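Local coordinates for D-alanyl transferase DltD (Enterococcus faecalis, PDB 6O93), which probably takes part in the D-alanylation of lipoteichoic acid in the Gram-positive cell envelope, at residues A[314-325]-A[387-398]. Residues are numbered along the deposited sequence; the frame is centred on the assembly and turned at random.
Sequences QVARKLKYQLQE and WQQQNPLVLPQF
The Y321 ring takes the methyl CD2 of L395 over the centre of one face, 3.9 Å from its centroid, a CH-pi contact suited to a branched aliphatic side chain. Beside it the F398 ring runs nearly parallel but slid apart, while W387 meets CD2 of Y321 obliquely; the three rings form an aromatic cluster. One face of W387 carries K318 CE, 4.0 Å from the centroid of the six-membered ring. At the indole edge, NE1 of W387 donates to OE1 of Q322 at 2.9 Å, from above the amide plane; Q277 and Y273 hold NE2 of this glutamine. The R317 guanidinium has Q314 NE2 over one face, toward the rim, and P392 O and L393 O at its edge; NH2 bonds only weakly to P392 O. Lysine suits position 318 twice over: with CG anti to the backbone N (chi1 -173°) and the chain extended, apolar methylenes pass over the indole face and K318 NZ bonds to W387 O and Q390 O, both at 2.9 Å. W387 O is shared with Q390 N, whereas Q390 O is met on a lone pair; R268 O is a further acceptor. The compact P392 ring fits against Q314 O and K318 CB. The C-terminal tail thus lies along one side of helix 309-324, while V315, L319 and L323 pack on helix 272-285, L323 also touching strands 289-294 and 331-333 of the parallel sheet.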
loop_
_atom_site.group_PDB
_atom_site.type_symbol
_atom_site.label_atom_id
_atom_site.label_comp_id
_atom_site.label_asym_id
_atom_site.label_seq_id
_atom_site.Cartn_x
_atom_site.Cartn_y
_atom_site.Cartn_z
ATOM N N GLN A 314 -0.978 18.398 9.378
ATOM C CA GLN A 314 -0.623 17.833 10.674
ATOM C C GLN A 314 -0.368 16.336 10.558
ATOM O O GLN A 314 0.555 15.802 11.186
ATOM C CB GLN A 314 -1.732 18.118 11.686
ATOM C CG GLN A 314 -1.908 19.595 12.013
ATOM C CD GLN A 314 -0.727 20.173 12.768
ATOM O OE1 GLN A 314 -0.390 19.718 13.860
ATOM N NE2 GLN A 314 -0.087 21.180 12.187
ATOM N N VAL A 315 -1.171 15.645 9.746
ATOM C CA VAL A 315 -0.981 14.212 9.537
ATOM C C VAL A 315 0.353 13.949 8.850
ATOM O O VAL A 315 1.125 13.074 9.260
ATOM C CB VAL A 315 -2.157 13.633 8.729
ATOM C CG1 VAL A 315 -1.914 12.168 8.394
ATOM C CG2 VAL A 315 -3.458 13.799 9.496
ATOM N N ALA A 316 0.643 14.704 7.787
ATOM C CA ALA A 316 1.917 14.537 7.096
ATOM C C ALA A 316 3.088 14.773 8.041
ATOM O O ALA A 316 4.082 14.037 8.006
ATOM C CB ALA A 316 1.996 15.485 5.899
ATOM N N ARG A 317 2.991 15.795 8.894
ATOM C CA ARG A 317 4.069 16.064 9.838
ATOM C C ARG A 317 4.273 14.891 10.787
ATOM O O ARG A 317 5.410 14.550 11.131
ATOM C CB ARG A 317 3.778 17.342 10.624
ATOM C CG ARG A 317 4.919 17.770 11.542
ATOM C CD ARG A 317 4.483 18.847 12.520
ATOM N NE ARG A 317 4.215 20.119 11.859
ATOM C CZ ARG A 317 3.772 21.207 12.484
ATOM N NH1 ARG A 317 3.559 22.323 11.798
ATOM N NH2 ARG A 317 3.540 21.184 13.792
ATOM N N LYS A 318 3.180 14.260 11.223
ATOM C CA LYS A 318 3.296 13.131 12.139
ATOM C C LYS A 318 3.932 11.934 11.447
ATOM O O LYS A 318 4.809 11.274 12.015
ATOM C CB LYS A 318 1.920 12.759 12.687
ATOM C CG LYS A 318 1.952 11.711 13.784
ATOM C CD LYS A 318 0.612 11.614 14.492
ATOM C CE LYS A 318 0.621 10.543 15.567
ATOM N NZ LYS A 318 -0.673 10.489 16.298
ATOM N N LEU A 319 3.495 11.641 10.223
ATOM C CA LEU A 319 4.055 10.518 9.481
ATOM C C LEU A 319 5.528 10.745 9.174
ATOM O O LEU A 319 6.358 9.845 9.355
ATOM C CB LEU A 319 3.264 10.304 8.193
ATOM C CG LEU A 319 1.805 9.891 8.389
ATOM C CD1 LEU A 319 1.059 9.951 7.071
ATOM C CD2 LEU A 319 1.719 8.495 8.987
ATOM N N LYS A 320 5.877 11.944 8.703
ATOM C CA LYS A 320 7.266 12.205 8.344
ATOM C C LYS A 320 8.170 12.195 9.569
ATOM O O LYS A 320 9.356 11.870 9.456
ATOM C CB LYS A 320 7.381 13.533 7.594
ATOM C CG LYS A 320 6.761 13.495 6.203
ATOM C CD LYS A 320 7.197 14.668 5.339
ATOM C CE LYS A 320 6.689 15.986 5.880
ATOM N NZ LYS A 320 7.026 17.115 4.967
ATOM N N TYR A 321 7.636 12.532 10.745
ATOM C CA TYR A 321 8.427 12.394 11.963
ATOM C C TYR A 321 8.699 10.926 12.263
ATOM O O TYR A 321 9.843 10.535 12.522
ATOM C CB TYR A 321 7.719 13.055 13.146
ATOM C CG TYR A 321 8.534 13.001 14.419
ATOM C CD1 TYR A 321 9.516 13.945 14.674
ATOM C CD2 TYR A 321 8.332 11.998 15.356
ATOM C CE1 TYR A 321 10.272 13.900 15.828
ATOM C CE2 TYR A 321 9.083 11.943 16.517
ATOM C CZ TYR A 321 10.052 12.897 16.748
ATOM O OH TYR A 321 10.804 12.854 17.900
ATOM N N GLN A 322 7.655 10.098 12.227
ATOM C CA GLN A 322 7.822 8.672 12.486
ATOM C C GLN A 322 8.808 8.049 11.503
ATOM O O GLN A 322 9.593 7.168 11.872
ATOM C CB GLN A 322 6.462 7.977 12.411
ATOM C CG GLN A 322 6.467 6.506 12.789
ATOM C CD GLN A 322 5.058 5.947 12.928
ATOM O OE1 GLN A 322 4.076 6.690 12.892
ATOM N NE2 GLN A 322 4.957 4.631 13.087
ATOM N N LEU A 323 8.784 8.499 10.249
ATOM C CA LEU A 323 9.724 7.995 9.254
ATOM C C LEU A 323 11.130 8.525 9.512
ATOM O O LEU A 323 12.058 7.755 9.789
ATOM C CB LEU A 323 9.253 8.378 7.852
ATOM C CG LEU A 323 7.984 7.672 7.365
ATOM C CD1 LEU A 323 7.465 8.321 6.091
ATOM C CD2 LEU A 323 8.253 6.192 7.141
ATOM N N GLN A 324 11.302 9.848 9.432
ATOM C CA GLN A 324 12.632 10.441 9.538
ATOM C C GLN A 324 13.299 10.087 10.861
ATOM O O GLN A 324 14.509 9.837 10.906
ATOM C CB GLN A 324 12.537 11.958 9.383
ATOM C CG GLN A 324 12.180 12.422 7.982
ATOM C CD GLN A 324 13.381 12.460 7.059
ATOM O OE1 GLN A 324 14.510 12.199 7.477
ATOM N NE2 GLN A 324 13.146 12.792 5.794
ATOM N N GLU A 325 12.529 10.065 11.948
ATOM C CA GLU A 325 13.093 9.772 13.259
ATOM C C GLU A 325 13.764 8.406 13.307
ATOM O O GLU A 325 14.656 8.196 14.137
ATOM C CB GLU A 325 11.990 9.863 14.318
ATOM C CG GLU A 325 12.400 9.451 15.721
ATOM C CD GLU A 325 13.446 10.360 16.327
ATOM O OE1 GLU A 325 13.815 11.372 15.688
ATOM O OE2 GLU A 325 13.894 10.061 17.454
ATOM N N TRP A 387 1.652 7.252 21.195
ATOM C CA TRP A 387 2.001 7.770 19.876
ATOM C C TRP A 387 0.798 7.759 18.940
ATOM O O TRP A 387 0.603 8.704 18.168
ATOM C CB TRP A 387 3.144 6.972 19.254
ATOM C CG TRP A 387 3.394 7.401 17.839
ATOM C CD1 TRP A 387 3.112 6.697 16.704
ATOM C CD2 TRP A 387 3.938 8.654 17.410
ATOM N NE1 TRP A 387 3.459 7.432 15.596
ATOM C CE2 TRP A 387 3.968 8.637 16.002
ATOM C CE3 TRP A 387 4.408 9.789 18.081
ATOM C CZ2 TRP A 387 4.453 9.707 15.253
ATOM C CZ3 TRP A 387 4.889 10.849 17.336
ATOM C CH2 TRP A 387 4.908 10.801 15.937
ATOM N N GLN A 388 -0.014 6.699 18.992
ATOM C CA GLN A 388 -1.234 6.665 18.194
ATOM C C GLN A 388 -2.106 7.877 18.482
ATOM O O GLN A 388 -2.759 8.413 17.580
ATOM C CB GLN A 388 -2.008 5.376 18.474
ATOM C CG GLN A 388 -1.245 4.108 18.137
ATOM C CD GLN A 388 -1.950 2.856 18.623
ATOM O OE1 GLN A 388 -3.172 2.831 18.771
ATOM N NE2 GLN A 388 -1.176 1.810 18.883
ATOM N N GLN A 389 -2.120 8.330 19.735
ATOM C CA GLN A 389 -2.952 9.443 20.163
ATOM C C GLN A 389 -2.181 10.753 20.266
ATOM O O GLN A 389 -2.729 11.741 20.762
ATOM C CB GLN A 389 -3.600 9.120 21.513
ATOM C CG GLN A 389 -4.482 7.882 21.493
ATOM C CD GLN A 389 -5.655 8.018 20.543
ATOM O OE1 GLN A 389 -6.405 8.992 20.601
ATOM N NE2 GLN A 389 -5.815 7.045 19.653
ATOM N N GLN A 390 -0.932 10.788 19.809
ATOM C CA GLN A 390 -0.113 11.982 19.966
ATOM C C GLN A 390 -0.597 13.097 19.049
ATOM O O GLN A 390 -0.837 12.880 17.856
ATOM C CB GLN A 390 1.352 11.661 19.675
ATOM C CG GLN A 390 2.284 12.858 19.758
ATOM C CD GLN A 390 2.300 13.507 21.130
ATOM O OE1 GLN A 390 2.440 12.831 22.150
ATOM N NE2 GLN A 390 2.157 14.827 21.160
ATOM N N ASN A 391 -0.736 14.290 19.608
ATOM C CA ASN A 391 -1.058 15.463 18.810
ATOM C C ASN A 391 0.202 15.949 18.103
ATOM O O ASN A 391 1.204 16.227 18.772
ATOM C CB ASN A 391 -1.628 16.563 19.691
ATOM C CG ASN A 391 -2.287 17.660 18.889
ATOM O OD1 ASN A 391 -1.690 18.217 17.966
ATOM N ND2 ASN A 391 -3.533 17.966 19.224
ATOM N N PRO A 392 0.207 16.061 16.773
ATOM C CA PRO A 392 1.451 16.379 16.064
ATOM C C PRO A 392 1.825 17.853 16.047
ATOM O O PRO A 392 2.854 18.194 15.453
ATOM C CB PRO A 392 1.164 15.875 14.645
ATOM C CG PRO A 392 -0.295 16.036 14.487
ATOM C CD PRO A 392 -0.893 15.756 15.839
ATOM N N LEU A 393 1.046 18.737 16.673
ATOM C CA LEU A 393 1.411 20.150 16.679
ATOM C C LEU A 393 2.740 20.392 17.381
ATOM O O LEU A 393 3.398 21.403 17.110
ATOM C CB LEU A 393 0.308 20.982 17.343
ATOM C CG LEU A 393 0.117 20.854 18.857
ATOM C CD1 LEU A 393 1.077 21.755 19.632
ATOM C CD2 LEU A 393 -1.327 21.165 19.231
ATOM N N VAL A 394 3.150 19.489 18.277
ATOM C CA VAL A 394 4.412 19.651 18.995
ATOM C C VAL A 394 5.613 19.160 18.206
ATOM O O VAL A 394 6.753 19.428 18.605
ATOM C CB VAL A 394 4.385 18.903 20.343
ATOM C CG1 VAL A 394 3.234 19.396 21.211
ATOM C CG2 VAL A 394 4.287 17.394 20.118
ATOM N N LEU A 395 5.397 18.455 17.095
ATOM C CA LEU A 395 6.495 17.813 16.395
ATOM C C LEU A 395 7.251 18.811 15.514
ATOM O O LEU A 395 6.676 19.794 15.038
ATOM C CB LEU A 395 5.974 16.669 15.532
ATOM C CG LEU A 395 5.260 15.541 16.279
ATOM C CD1 LEU A 395 4.619 14.575 15.288
ATOM C CD2 LEU A 395 6.221 14.807 17.212
ATOM N N PRO A 396 8.540 18.580 15.285
ATOM C CA PRO A 396 9.285 19.405 14.332
ATOM C C PRO A 396 8.928 19.035 12.899
ATOM O O PRO A 396 8.301 18.011 12.625
ATOM C CB PRO A 396 10.747 19.073 14.645
ATOM C CG PRO A 396 10.695 17.670 15.132
ATOM C CD PRO A 396 9.392 17.535 15.884
ATOM N N GLN A 397 9.349 19.894 11.978
ATOM C CA GLN A 397 9.082 19.713 10.554
ATOM C C GLN A 397 10.319 19.095 9.911
ATOM O O GLN A 397 11.271 19.799 9.563
ATOM C CB GLN A 397 8.705 21.041 9.907
ATOM C CG GLN A 397 7.343 21.556 10.356
ATOM C CD GLN A 397 7.208 23.061 10.224
ATOM O OE1 GLN A 397 6.940 23.761 11.203
ATOM N NE2 GLN A 397 7.388 23.568 9.010
ATOM N N PHE A 398 10.304 17.771 9.766
ATOM C CA PHE A 398 11.374 17.050 9.083
ATOM C C PHE A 398 11.000 16.818 7.621
ATOM O O PHE A 398 9.835 16.934 7.240
ATOM C CB PHE A 398 11.655 15.705 9.766
ATOM C CG PHE A 398 12.200 15.823 11.166
ATOM C CD1 PHE A 398 12.663 17.032 11.658
ATOM C CD2 PHE A 398 12.256 14.710 11.989
ATOM C CE1 PHE A 398 13.161 17.129 12.942
ATOM C CE2 PHE A 398 12.757 14.802 13.273
ATOM C CZ PHE A 398 13.210 16.012 13.749
ATOM O OXT PHE A 398 11.852 16.503 6.791
HETATM O O HOH W 1 -2.656 19.034 15.680
HETATM O O HOH W 2 7.642 16.003 10.909
#